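Local coordinates for protein probable tRNA pseudouridine synthase D (Methanosarcina mazei, PDB 1Z2Z) that probably catalyses the isomerisation of uridine-13 to pseudouridine in transfer RNA, at residues 135-140 against 420-425; 167-172 against 425-430; 388-393 against 414-419; 23-28 against 402-407; 147-152 against 396-401. One frame throughout, in Å; residues are numbered along the deposited sequence.

Interaction 1: 135-140 against 420-425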
# COMPACT_ATOMS: atom_id res chain seq x y z
N PHE A 135 -2.93 13.47 7.94
CA PHE A 135 -1.90 12.86 8.76
C PHE A 135 -1.14 13.90 9.55
O PHE A 135 -1.08 15.08 9.17
CB PHE A 135 -0.91 12.05 7.93
CG PHE A 135 -1.48 10.78 7.36
CD1 PHE A 135 -2.00 10.76 6.06
CD2 PHE A 135 -1.48 9.62 8.11
CE1 PHE A 135 -2.52 9.58 5.51
CE2 PHE A 135 -1.99 8.43 7.58
CZ PHE A 135 -2.51 8.42 6.28
N ARG A 136 -0.57 13.45 10.66
CA ARG A 136 0.22 14.27 11.57
C ARG A 136 1.19 13.28 12.21
O ARG A 136 0.95 12.82 13.31
CB ARG A 136 -0.70 14.86 12.65
CG ARG A 136 0.01 15.54 13.80
CD ARG A 136 0.07 17.03 13.58
NE ARG A 136 0.90 17.70 14.57
CZ ARG A 136 1.09 19.01 14.62
NH1 ARG A 136 1.87 19.54 15.56
NH2 ARG A 136 0.50 19.81 13.73
N ILE A 137 2.26 12.95 11.49
CA ILE A 137 3.24 11.99 12.00
C ILE A 137 4.39 12.70 12.68
O ILE A 137 4.68 13.85 12.37
CB ILE A 137 3.77 11.10 10.86
CG1 ILE A 137 2.58 10.44 10.15
CG2 ILE A 137 4.70 10.02 11.40
CD1 ILE A 137 2.97 9.63 8.94
N THR A 138 5.04 12.02 13.61
CA THR A 138 6.16 12.59 14.35
C THR A 138 7.33 11.62 14.38
O THR A 138 7.20 10.52 14.90
CB THR A 138 5.77 12.89 15.80
OG1 THR A 138 4.77 13.91 15.82
CG2 THR A 138 6.99 13.33 16.61
N VAL A 139 8.46 12.04 13.83
CA VAL A 139 9.65 11.20 13.81
C VAL A 139 10.46 11.70 15.01
O VAL A 139 10.57 12.91 15.23
CB VAL A 139 10.47 11.40 12.48
CG1 VAL A 139 11.50 10.29 12.31
CG2 VAL A 139 9.53 11.40 11.27
N ARG A 140 11.00 10.77 15.80
CA ARG A 140 11.80 11.10 17.00
C ARG A 140 13.14 10.36 17.03
O ARG A 140 13.30 9.32 16.38
CB ARG A 140 11.03 10.72 18.28
CG ARG A 140 9.79 11.53 18.58
CD ARG A 140 9.19 11.10 19.90
NE ARG A 140 7.95 11.82 20.22
CZ ARG A 140 7.87 13.12 20.47
NH1 ARG A 140 6.71 13.68 20.75
NH2 ARG A 140 8.96 13.87 20.44
N SER A 420 -4.12 5.38 -0.86
CA SER A 420 -2.70 5.68 -0.73
C SER A 420 -2.22 5.48 0.71
O SER A 420 -3.02 5.55 1.64
CB SER A 420 -2.40 7.10 -1.21
OG SER A 420 -3.19 8.06 -0.52
N TYR A 421 -0.92 5.25 0.88
CA TYR A 421 -0.30 4.99 2.19
C TYR A 421 0.73 6.03 2.62
O TYR A 421 1.48 6.56 1.80
CB TYR A 421 0.35 3.61 2.16
CG TYR A 421 -0.63 2.49 1.94
CD1 TYR A 421 -1.39 1.99 3.00
CD2 TYR A 421 -0.78 1.91 0.67
CE1 TYR A 421 -2.28 0.93 2.81
CE2 TYR A 421 -1.66 0.85 0.47
CZ TYR A 421 -2.41 0.36 1.55
OH TYR A 421 -3.23 -0.74 1.36
N ALA A 422 0.78 6.30 3.93
CA ALA A 422 1.71 7.28 4.50
C ALA A 422 3.17 6.86 4.39
O ALA A 422 4.05 7.71 4.28
CB ALA A 422 1.37 7.53 5.96
N THR A 423 3.43 5.56 4.43
CA THR A 423 4.80 5.09 4.32
C THR A 423 5.42 5.59 3.04
O THR A 423 6.62 5.85 2.98
CB THR A 423 4.88 3.57 4.31
OG1 THR A 423 3.94 3.05 3.36
CG2 THR A 423 4.58 3.01 5.69
N THR A 424 4.60 5.75 2.01
CA THR A 424 5.09 6.22 0.74
C THR A 424 5.60 7.66 0.83
O THR A 424 6.44 8.08 0.04
CB THR A 424 3.98 6.15 -0.31
OG1 THR A 424 3.64 4.77 -0.51
CG2 THR A 424 4.45 6.76 -1.61
N VAL A 425 5.11 8.40 1.80
CA VAL A 425 5.54 9.78 1.96
C VAL A 425 6.73 9.83 2.89
O VAL A 425 7.68 10.57 2.66
CB VAL A 425 4.41 10.64 2.55
CG1 VAL A 425 4.91 12.05 2.83
CG2 VAL A 425 3.22 10.68 1.59

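Interaction 2: 167-172 against 425-430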
# COMPACT_ATOMS: atom_id res chain seq x y z
N PRO A 167 7.30 9.58 -5.31
CA PRO A 167 7.01 8.51 -6.26
C PRO A 167 5.91 7.59 -5.80
O PRO A 167 5.77 7.33 -4.61
CB PRO A 167 8.35 7.80 -6.43
CG PRO A 167 9.06 8.09 -5.15
CD PRO A 167 8.70 9.53 -4.88
N ASN A 168 5.13 7.11 -6.75
CA ASN A 168 4.04 6.21 -6.42
C ASN A 168 4.49 4.76 -6.34
O ASN A 168 3.88 3.88 -6.95
CB ASN A 168 2.91 6.35 -7.43
CG ASN A 168 1.61 5.81 -6.90
OD1 ASN A 168 1.01 6.42 -6.00
ND2 ASN A 168 1.16 4.65 -7.41
N PHE A 169 5.55 4.51 -5.57
CA PHE A 169 6.11 3.16 -5.40
C PHE A 169 5.16 2.20 -4.69
O PHE A 169 4.29 2.61 -3.91
CB PHE A 169 7.40 3.23 -4.58
CG PHE A 169 8.61 3.70 -5.37
CD1 PHE A 169 9.11 2.94 -6.41
CD2 PHE A 169 9.27 4.87 -5.01
CE1 PHE A 169 10.26 3.33 -7.09
CE2 PHE A 169 10.42 5.27 -5.69
CZ PHE A 169 10.92 4.51 -6.73
N PHE A 170 5.33 0.90 -4.95
CA PHE A 170 4.51 -0.12 -4.30
C PHE A 170 5.23 -0.58 -3.03
O PHE A 170 6.22 -1.32 -3.08
CB PHE A 170 4.26 -1.32 -5.24
CG PHE A 170 2.99 -1.20 -6.05
CD1 PHE A 170 1.75 -1.47 -5.48
CD2 PHE A 170 3.02 -0.74 -7.37
CE1 PHE A 170 0.57 -1.28 -6.19
CE2 PHE A 170 1.85 -0.55 -8.10
CZ PHE A 170 0.62 -0.81 -7.51
N GLY A 171 4.72 -0.12 -1.88
CA GLY A 171 5.30 -0.44 -0.59
C GLY A 171 5.61 -1.90 -0.30
O GLY A 171 4.97 -2.80 -0.84
N ILE A 172 6.58 -2.13 0.57
CA ILE A 172 6.99 -3.48 0.94
C ILE A 172 5.84 -4.28 1.56
O ILE A 172 5.87 -5.50 1.56
CB ILE A 172 8.22 -3.44 1.90
CG1 ILE A 172 8.64 -4.86 2.30
CG2 ILE A 172 7.90 -2.62 3.14
CD1 ILE A 172 9.06 -5.75 1.13
N VAL A 425 5.11 8.40 1.80
CA VAL A 425 5.54 9.78 1.96
C VAL A 425 6.73 9.83 2.89
O VAL A 425 7.68 10.57 2.66
CB VAL A 425 4.41 10.64 2.55
CG1 VAL A 425 4.91 12.05 2.83
CG2 VAL A 425 3.22 10.68 1.59
N LEU A 426 6.67 9.03 3.95
CA LEU A 426 7.71 8.98 4.96
C LEU A 426 9.06 8.50 4.45
O LEU A 426 10.09 9.05 4.84
CB LEU A 426 7.26 8.08 6.11
CG LEU A 426 6.11 8.64 6.94
CD1 LEU A 426 5.75 7.63 8.01
CD2 LEU A 426 6.49 9.98 7.57
N ARG A 427 9.06 7.49 3.59
CA ARG A 427 10.29 6.96 3.04
C ARG A 427 11.22 8.05 2.46
O ARG A 427 12.43 8.01 2.66
CB ARG A 427 9.97 5.92 1.97
CG ARG A 427 11.15 5.08 1.55
CD ARG A 427 10.77 4.08 0.45
NE ARG A 427 11.06 4.61 -0.88
CZ ARG A 427 12.24 4.48 -1.49
NH1 ARG A 427 13.23 3.82 -0.92
NH2 ARG A 427 12.42 5.02 -2.68
N GLU A 428 10.67 9.03 1.76
CA GLU A 428 11.50 10.09 1.19
C GLU A 428 12.04 11.03 2.28
O GLU A 428 13.02 11.74 2.06
CB GLU A 428 10.74 10.91 0.14
CG GLU A 428 10.24 10.11 -1.07
CD GLU A 428 11.36 9.45 -1.87
OE1 GLU A 428 11.24 8.22 -2.14
OE2 GLU A 428 12.34 10.14 -2.25
N TYR A 429 11.39 11.03 3.44
CA TYR A 429 11.82 11.87 4.55
C TYR A 429 12.75 11.17 5.52
O TYR A 429 13.62 11.81 6.10
CB TYR A 429 10.63 12.38 5.36
CG TYR A 429 9.97 13.57 4.75
CD1 TYR A 429 9.04 13.41 3.73
CD2 TYR A 429 10.28 14.86 5.18
CE1 TYR A 429 8.43 14.51 3.16
CE2 TYR A 429 9.68 15.97 4.60
CZ TYR A 429 8.75 15.78 3.59
OH TYR A 429 8.15 16.86 2.99
N MSE A 430 12.56 9.87 5.72
CA MSE A 430 13.40 9.14 6.65
C MSE A 430 14.45 8.31 5.98
O MSE A 430 15.51 8.05 6.56
CB MSE A 430 12.56 8.23 7.53
CG MSE A 430 11.70 8.93 8.55
SE MSE A 430 10.42 7.69 9.29
CE MSE A 430 11.49 6.99 10.75

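Interaction 3: 388-393 against 414-419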
# COMPACT_ATOMS: atom_id res chain seq x y z
N VAL A 388 2.36 7.61 -11.88
CA VAL A 388 3.73 7.58 -11.38
C VAL A 388 3.99 8.45 -10.16
O VAL A 388 4.65 8.02 -9.23
CB VAL A 388 4.70 7.99 -12.51
CG1 VAL A 388 6.11 8.07 -11.98
CG2 VAL A 388 4.63 6.98 -13.62
N LEU A 389 3.49 9.68 -10.19
CA LEU A 389 3.67 10.60 -9.09
C LEU A 389 2.50 10.49 -8.12
O LEU A 389 1.36 10.30 -8.53
CB LEU A 389 3.75 12.03 -9.62
CG LEU A 389 3.57 13.16 -8.60
CD1 LEU A 389 4.72 13.14 -7.59
CD2 LEU A 389 3.52 14.50 -9.31
N LEU A 390 2.79 10.61 -6.83
CA LEU A 390 1.74 10.54 -5.84
C LEU A 390 1.59 11.92 -5.22
O LEU A 390 2.31 12.27 -4.29
CB LEU A 390 2.10 9.50 -4.78
CG LEU A 390 0.97 9.04 -3.86
CD1 LEU A 390 1.31 7.66 -3.31
CD2 LEU A 390 0.73 10.04 -2.76
N GLU A 391 0.66 12.71 -5.76
CA GLU A 391 0.42 14.06 -5.28
C GLU A 391 0.51 14.11 -3.76
O GLU A 391 -0.11 13.30 -3.06
CB GLU A 391 -0.97 14.52 -5.75
CG GLU A 391 -1.44 15.86 -5.17
CD GLU A 391 -0.68 17.05 -5.71
OE1 GLU A 391 -0.95 18.18 -5.26
OE2 GLU A 391 0.18 16.85 -6.59
N VAL A 392 1.31 15.06 -3.26
CA VAL A 392 1.53 15.29 -1.83
C VAL A 392 2.17 16.65 -1.60
O VAL A 392 3.15 17.00 -2.26
CB VAL A 392 2.45 14.21 -1.19
CG1 VAL A 392 1.70 12.92 -0.99
CG2 VAL A 392 3.65 13.95 -2.07
N LYS A 393 1.62 17.42 -0.67
CA LYS A 393 2.17 18.74 -0.36
C LYS A 393 2.30 18.85 1.16
O LYS A 393 1.54 19.57 1.81
CB LYS A 393 1.24 19.83 -0.89
CG LYS A 393 1.75 21.24 -0.65
CD LYS A 393 0.97 22.25 -1.47
CE LYS A 393 1.64 23.59 -1.35
NZ LYS A 393 3.11 23.40 -1.54
N PHE A 414 0.44 15.89 6.46
CA PHE A 414 -0.05 16.05 5.10
C PHE A 414 -1.37 15.30 4.94
O PHE A 414 -2.03 14.99 5.92
CB PHE A 414 1.00 15.50 4.15
CG PHE A 414 1.45 14.10 4.49
CD1 PHE A 414 0.77 13.00 4.00
CD2 PHE A 414 2.55 13.89 5.29
CE1 PHE A 414 1.18 11.69 4.32
CE2 PHE A 414 2.97 12.59 5.61
CZ PHE A 414 2.28 11.50 5.12
N MSE A 415 -1.76 15.04 3.70
CA MSE A 415 -2.99 14.29 3.47
C MSE A 415 -2.94 13.49 2.20
O MSE A 415 -2.36 13.92 1.20
CB MSE A 415 -4.19 15.19 3.46
CG MSE A 415 -4.24 16.14 2.34
SE MSE A 415 -6.06 16.62 2.21
CE MSE A 415 -6.51 15.26 0.86
N LEU A 416 -3.55 12.32 2.24
CA LEU A 416 -3.58 11.41 1.12
C LEU A 416 -5.02 10.96 0.80
O LEU A 416 -5.90 11.02 1.65
CB LEU A 416 -2.69 10.21 1.44
CG LEU A 416 -1.22 10.25 1.01
CD1 LEU A 416 -0.67 11.65 1.03
CD2 LEU A 416 -0.42 9.33 1.90
N PRO A 417 -5.29 10.53 -0.45
CA PRO A 417 -6.63 10.07 -0.87
C PRO A 417 -6.79 8.58 -0.61
O PRO A 417 -5.82 7.84 -0.67
CB PRO A 417 -6.63 10.37 -2.35
CG PRO A 417 -5.22 9.99 -2.72
CD PRO A 417 -4.44 10.72 -1.64
N LYS A 418 -8.02 8.13 -0.36
CA LYS A 418 -8.24 6.71 -0.09
C LYS A 418 -7.54 5.82 -1.09
O LYS A 418 -7.72 5.96 -2.30
CB LYS A 418 -9.73 6.36 -0.08
CG LYS A 418 -10.50 6.79 -1.30
CD LYS A 418 -11.75 5.96 -1.48
CE LYS A 418 -12.73 6.60 -2.46
NZ LYS A 418 -13.83 5.65 -2.80
N GLY A 419 -6.74 4.89 -0.58
CA GLY A 419 -6.02 3.98 -1.44
C GLY A 419 -4.53 4.22 -1.36
O GLY A 419 -3.76 3.36 -1.77
O HOH W 1 -2.36 15.25 -1.24

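Interaction 4: 23-28 against 402-407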
# COMPACT_ATOMS: atom_id res chain seq x y z
N GLY A 23 16.41 9.68 9.22
CA GLY A 23 16.51 8.63 10.22
C GLY A 23 15.49 8.80 11.32
O GLY A 23 14.44 9.41 11.11
N GLY A 24 15.78 8.27 12.50
CA GLY A 24 14.86 8.39 13.62
C GLY A 24 13.89 7.22 13.73
O GLY A 24 14.05 6.20 13.05
N GLN A 25 12.88 7.37 14.57
CA GLN A 25 11.89 6.31 14.78
C GLN A 25 10.47 6.85 14.85
O GLN A 25 10.26 8.05 15.03
CB GLN A 25 12.23 5.58 16.07
CG GLN A 25 12.32 6.52 17.24
CD GLN A 25 12.83 5.84 18.49
OE1 GLN A 25 12.62 6.34 19.60
NE2 GLN A 25 13.50 4.71 18.32
N LEU A 26 9.50 5.95 14.71
CA LEU A 26 8.09 6.35 14.73
C LEU A 26 7.24 5.56 15.72
O LEU A 26 7.66 4.52 16.23
CB LEU A 26 7.48 6.21 13.34
CG LEU A 26 8.16 6.82 12.11
CD1 LEU A 26 7.20 6.61 10.92
CD2 LEU A 26 8.45 8.32 12.30
N ARG A 27 6.04 6.06 15.99
CA ARG A 27 5.14 5.37 16.91
C ARG A 27 5.78 5.22 18.29
O ARG A 27 5.52 4.24 18.99
CB ARG A 27 4.79 3.97 16.39
CG ARG A 27 3.55 3.87 15.50
CD ARG A 27 3.92 3.92 14.03
NE ARG A 27 3.03 3.12 13.17
CZ ARG A 27 1.76 3.43 12.88
NH1 ARG A 27 1.20 4.51 13.37
NH2 ARG A 27 1.06 2.65 12.07
N GLN A 28 6.61 6.18 18.68
CA GLN A 28 7.23 6.07 19.99
C GLN A 28 6.16 6.34 21.03
O GLN A 28 6.16 5.76 22.11
CB GLN A 28 8.38 7.07 20.15
CG GLN A 28 9.50 6.50 21.01
CD GLN A 28 10.39 7.55 21.62
OE1 GLN A 28 10.98 8.37 20.91
NE2 GLN A 28 10.50 7.54 22.94
N GLU A 402 11.52 16.06 23.64
CA GLU A 402 11.63 15.79 25.05
C GLU A 402 11.96 14.31 25.31
O GLU A 402 12.95 14.00 25.97
CB GLU A 402 10.30 16.13 25.74
CG GLU A 402 9.57 17.36 25.17
CD GLU A 402 9.01 17.15 23.76
OE1 GLU A 402 8.28 16.16 23.51
OE2 GLU A 402 9.30 18.01 22.89
N LEU A 403 11.14 13.40 24.79
CA LEU A 403 11.39 11.98 25.01
C LEU A 403 12.81 11.51 24.74
O LEU A 403 13.24 10.51 25.29
CB LEU A 403 10.44 11.13 24.18
CG LEU A 403 9.01 10.93 24.65
CD1 LEU A 403 8.15 12.15 24.37
CD2 LEU A 403 8.47 9.71 23.92
N ASN A 404 13.52 12.22 23.87
CA ASN A 404 14.90 11.86 23.53
C ASN A 404 15.79 13.09 23.61
O ASN A 404 16.00 13.78 22.61
CB ASN A 404 14.99 11.28 22.12
CG ASN A 404 14.17 10.01 21.95
OD1 ASN A 404 14.56 8.93 22.42
ND2 ASN A 404 13.03 10.13 21.29
N PRO A 405 16.33 13.38 24.81
CA PRO A 405 17.21 14.53 25.06
C PRO A 405 18.49 14.51 24.23
O PRO A 405 19.23 13.52 24.25
CB PRO A 405 17.45 14.44 26.56
CG PRO A 405 17.42 12.97 26.81
CD PRO A 405 16.25 12.51 26.00
N GLY A 406 18.74 15.61 23.52
CA GLY A 406 19.92 15.72 22.68
C GLY A 406 19.61 15.46 21.21
O GLY A 406 20.35 15.89 20.32
N LYS A 407 18.50 14.75 20.97
CA LYS A 407 18.06 14.42 19.60
C LYS A 407 16.95 15.37 19.19
O LYS A 407 16.40 16.11 20.01
CB LYS A 407 17.52 12.99 19.50
CG LYS A 407 18.26 11.94 20.31
CD LYS A 407 19.61 11.59 19.73
CE LYS A 407 20.37 10.69 20.71
NZ LYS A 407 19.62 9.44 21.09

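Interaction 5: 147-152 against 396-401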
# COMPACT_ATOMS: atom_id res chain seq x y z
N GLU A 147 18.06 22.71 14.42
CA GLU A 147 18.44 23.57 13.31
C GLU A 147 18.81 22.77 12.07
O GLU A 147 18.30 23.03 10.98
CB GLU A 147 19.60 24.50 13.70
CG GLU A 147 19.19 25.72 14.52
CD GLU A 147 20.01 26.97 14.20
OE1 GLU A 147 20.01 27.40 13.01
OE2 GLU A 147 20.65 27.53 15.12
N GLU A 148 19.69 21.79 12.23
CA GLU A 148 20.12 20.98 11.10
C GLU A 148 19.02 20.06 10.55
O GLU A 148 19.12 19.58 9.41
CB GLU A 148 21.35 20.14 11.48
CG GLU A 148 22.67 20.87 11.28
CD GLU A 148 23.83 19.92 10.99
OE1 GLU A 148 24.90 20.39 10.53
OE2 GLU A 148 23.68 18.70 11.22
N THR A 149 17.97 19.84 11.34
CA THR A 149 16.85 18.99 10.92
C THR A 149 15.78 19.80 10.17
O THR A 149 15.24 19.33 9.17
CB THR A 149 16.22 18.28 12.15
OG1 THR A 149 17.20 17.46 12.78
CG2 THR A 149 15.05 17.41 11.73
N GLU A 150 15.47 21.00 10.66
CA GLU A 150 14.47 21.85 10.02
C GLU A 150 14.92 22.17 8.61
O GLU A 150 14.13 22.15 7.68
CB GLU A 150 14.28 23.16 10.81
CG GLU A 150 13.20 24.08 10.23
CD GLU A 150 12.69 25.12 11.23
OE1 GLU A 150 12.04 24.72 12.24
OE2 GLU A 150 12.92 26.33 11.02
N ALA A 151 16.21 22.46 8.47
CA ALA A 151 16.80 22.77 7.18
C ALA A 151 16.82 21.51 6.33
O ALA A 151 16.64 21.56 5.12
CB ALA A 151 18.21 23.31 7.37
N LEU A 152 17.03 20.37 6.97
CA LEU A 152 17.07 19.10 6.25
C LEU A 152 15.67 18.81 5.74
O LEU A 152 15.49 18.21 4.68
CB LEU A 152 17.53 17.98 7.19
CG LEU A 152 18.21 16.73 6.60
CD1 LEU A 152 18.73 15.86 7.73
CD2 LEU A 152 17.25 15.95 5.72
N PHE A 396 6.30 20.43 7.10
CA PHE A 396 7.18 19.98 8.18
C PHE A 396 7.25 20.95 9.36
O PHE A 396 6.83 22.10 9.27
CB PHE A 396 8.58 19.72 7.63
CG PHE A 396 9.25 20.93 7.07
CD1 PHE A 396 9.97 21.79 7.89
CD2 PHE A 396 9.11 21.26 5.72
CE1 PHE A 396 10.54 22.95 7.39
CE2 PHE A 396 9.68 22.42 5.21
CZ PHE A 396 10.40 23.27 6.05
N GLU A 397 7.80 20.45 10.46
CA GLU A 397 7.94 21.19 11.70
C GLU A 397 9.03 20.46 12.50
O GLU A 397 8.82 19.34 12.97
CB GLU A 397 6.61 21.16 12.46
CG GLU A 397 6.62 21.77 13.87
CD GLU A 397 6.53 23.28 13.85
OE1 GLU A 397 5.65 23.82 13.15
OE2 GLU A 397 7.34 23.92 14.56
N ALA A 398 10.19 21.09 12.64
CA ALA A 398 11.28 20.47 13.38
C ALA A 398 11.40 21.03 14.77
O ALA A 398 10.72 22.00 15.13
CB ALA A 398 12.60 20.65 12.63
N GLY A 399 12.27 20.42 15.56
CA GLY A 399 12.45 20.88 16.92
C GLY A 399 13.14 19.84 17.77
O GLY A 399 13.62 18.82 17.28
N GLU A 400 13.18 20.11 19.07
CA GLU A 400 13.81 19.23 20.04
C GLU A 400 12.75 18.32 20.65
O GLU A 400 11.66 18.78 21.02
CB GLU A 400 14.48 20.06 21.14
CG GLU A 400 15.12 19.23 22.27
CD GLU A 400 15.70 20.09 23.39
OE1 GLU A 400 14.93 20.84 24.03
OE2 GLU A 400 16.92 19.99 23.64
N ASP A 401 13.06 17.03 20.75
CA ASP A 401 12.10 16.10 21.33
C ASP A 401 12.45 15.73 22.76
O ASP A 401 13.52 15.18 23.06
CB ASP A 401 11.97 14.84 20.48
CG ASP A 401 13.15 13.90 20.62
OD1 ASP A 401 14.29 14.41 20.71
OD2 ASP A 401 12.94 12.67 20.63

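Interaction 1: 135-140 against 420-425
Phe135 and Ile137 of strand 130-142 receive the methyl of Ala422, in the turn leading into helix 423-430 on one face of the large mixed beta-sheet. This is helix-on-sheet packing within the pseudouridine synthase domain of the TruD family. Strand residues 135 and 137 lie two positions apart, so both side chains project from the same face, and both point toward the 420-425 segment.

The Phe135 side chain can be followed outward. Its CB stands too far from Ala422 for a contact, and CG is carried anti to the carbonyl carbon, beside the backbone N (chi1 -71°). From there the ring turns one face to the alanine methyl. CD2 is 4.1 Å from Ala422 CB, CE2 approaches to 3.8 Å of that methyl, and the tip atom CZ lies 4.0 Å from it. The methyl therefore sits above one face, displaced toward the rim on the CD2-CE2-CZ side. With Ala422 CB 4.0 Å from the ring centroid and 19° off the normal, the geometry is that of a CH-pi contact.

Around this pair, the Phe135 ring also meets that of Phe414 on the adjacent antiparallel strand, while Ile137 continues onto Leu426, four residues further on from Ala422. The Phe135 side chain is about 6 Å from that of Asp86, the predicted nucleophile, so the packing borders the probable active site. The second branch of the contact is Ile137, whose CD1 methyl lies 4.0 Å from Ala422 CB.

Interaction 2: 167-172 against 425-430
Arg427 leaves the helix with CG anti to its backbone N, then bends at chi3 (95°), which carries its guanidinium across to Phe169; neighbouring Glu428 folds at chi2 (-61°) and presents its carboxylate to the ring of Pro167. Arg427 NH2 lies 3.6 Å from Phe169 CE2. The guanidinium and phenyl planes stand 89° apart and the nitrogen approaches obliquely, so no parallel stack is formed. Glu428 OE1 is 3.7 Å from Pro167 CG, the two side chains coming from opposite directions.

The charged ends are linked to each other by a salt bridge, Arg427 NH2 to Glu428 OE1 at 3.5 Å. They are held further by the N-terminal region: Arg427 NH2 donates to Leu14 O and NH1 pairs with Glu7, while Glu428 OE2 accepts from Thr17 N. Replacing Glu428 with alanine would probably leave Glu7 and Leu14 O to hold Arg427, take this acceptor from Thr17 N and open a gap beside Pro167.

The contact thus joins helix 423-430 to the loop that follows strand 165-167. That loop turns through an inverse gamma turn centred on Asn168, marked by the weak bond from Phe169 N to Pro167 O (3.0 Å).

Interaction 3: 388-393 against 414-419
Where the two-stranded antiparallel sheet of 165-167 and 389-391 approaches the large mixed sheet, Leu416 of strand 408-417 meets Leu390 and Val392. The two segments belong to different sheets, and no direct hydrogen bond joins them. Apolar branches and one water make the connection instead.

Leu416 does the reaching: it starts out alongside the other segment and bends its branched end toward it. Its CD1 methyl is 3.4 Å from Val392 CG1, with the two side chains crossing obliquely. Val392 holds CG1 anti to the carbonyl carbon (chi1 -76°), which puts this methyl against Leu416 CD1. Leu390 meets the base of the same fork, its CD2 lying 4.2 Å from Leu416 CG. The Leu390 chain starts anti to the backbone N (chi1 -165°), carrying CD2 to the leucine.

Val425 of helix 423-430 touches both Val392 and Leu416, so the helix completes this apolar cluster. Leu416 also rests on Phe135 of strand 130-142, the strand that pairs with 408-417 in the mixed sheet.

The polar link is a single water, which donates to two backbone carbonyls: Met415 O at 2.8 Å and, weakly, Glu391 O at 3.5 Å.

Interaction 4: 23-28 against 402-407
Gln28 and Asn404 join amide to amide at the surface, at the end of the 23-28 segment. Entering that segment, Gly23 takes a positive phi angle and pairs through its backbone with Met430, at the end of helix 423-430. At Gln25 the backbone bonds to Arg140, while its side chain lies only at the margin of the contact. Leu26 and Arg27 turn elsewhere: Arg27 NH2 forms a salt bridge with Asp86, the predicted nucleophile, so Arg27, next to Gln28, reaches to the probable active site instead.

Gln28 carries the contact. Beyond CG its chain is extended, which brings the amide up to Leu403 and Asn404 as they come from the opposite direction. Asn404 ND2 donates to Gln28 OE1 over 2.7 Å, with an N-H...O angle of 159°. The donor lies in the carbonyl plane of Gln28, on a lone pair, at a C=O...N angle of 135°. Although the bond is in plane for both groups, the two amides are twisted 56° apart. Asn404 ND2 also donates to Asp401 OD2, so two acceptors probably hold the Asn404 amide in this rotation. On its other branch, Gln28 NE2 lies against Leu403, nearest to Leu403 CD2 (3.1 Å). A valine in place of Gln28 would probably leave Asn404 ND2 with one acceptor fewer and uncover part of Leu403.

Asn404 opens the type II beta turn to Lys407 that leads into strand 408-417. Gln28 and Asn404 both rest on Arg140 of strand 130-142, while Leu26 packs on helix 423-430.

Interaction 5: 147-152 against 396-401
The Phe396 ring meets the Glu150 carbonyl obliquely: Glu150 O lies 3.7 Å from Phe396 CE1. The same ring atom is 4.1 Å from Glu150 CG, and the two side chains cross at about a right angle. The carboxylate of Glu150 is a separate flat group, its plane turned 50° from that of the ring. With CG anti to the backbone N (chi1 -178°) and the chain extended beyond it, Glu150 runs past the ring and ends near the backbone of Ala398.

Helix 146-163 follows strand 130-142 directly in the chain. Here it packs beside strand 398-400, which pairs antiparallel with 408-417 in the same mixed sheet. Further along that helix, Leu153, Lys154 and Thr157 also receive the Phe396 ring.

Closest to the helix backbone is Ala398, whose CA stands 4.8 Å from that of Glu150. Its methyl lies over the nitrogen end of the peptide joining Thr149 and Glu150: Ala398 CB is nearest Glu150 CA (3.4 Å), with Glu150 N at 3.5 Å and Thr149 C at 4.1 Å. Glu150 CB and Ala398 CB are likewise in contact. Thr149 adds its methyl, with CG2 4.2 Å from Ala398 CB, while its hydroxyl OG1 is bonded to Ser145 O, just before the helix. Like charges also come near each other, Glu150 OE1 standing 5.3 Å from Glu397 OE2.

Overall arrangement
Interactions 1, 2 and 3 cluster with centres 9 to 11 Å apart around helix 423-430. Interactions 1 and 2 share that helix and Val425, and interaction 3 uses the strand immediately before it, 408-417. Interactions 4 and 5, centres 12 Å apart, lie at one end of the mixed sheet, 26 and 23 Å from interaction 3, respectively. Strands 398-400, 408-417 and 130-142 are successive neighbours in that sheet and connect the two groups. Along the chain, interaction 3 is nested within interactions 1 and 2, and interaction 5 within interactions 1 and 4. The C-terminal residues thus close back on earlier parts of the chain, with interaction 1 beside the predicted nucleophile.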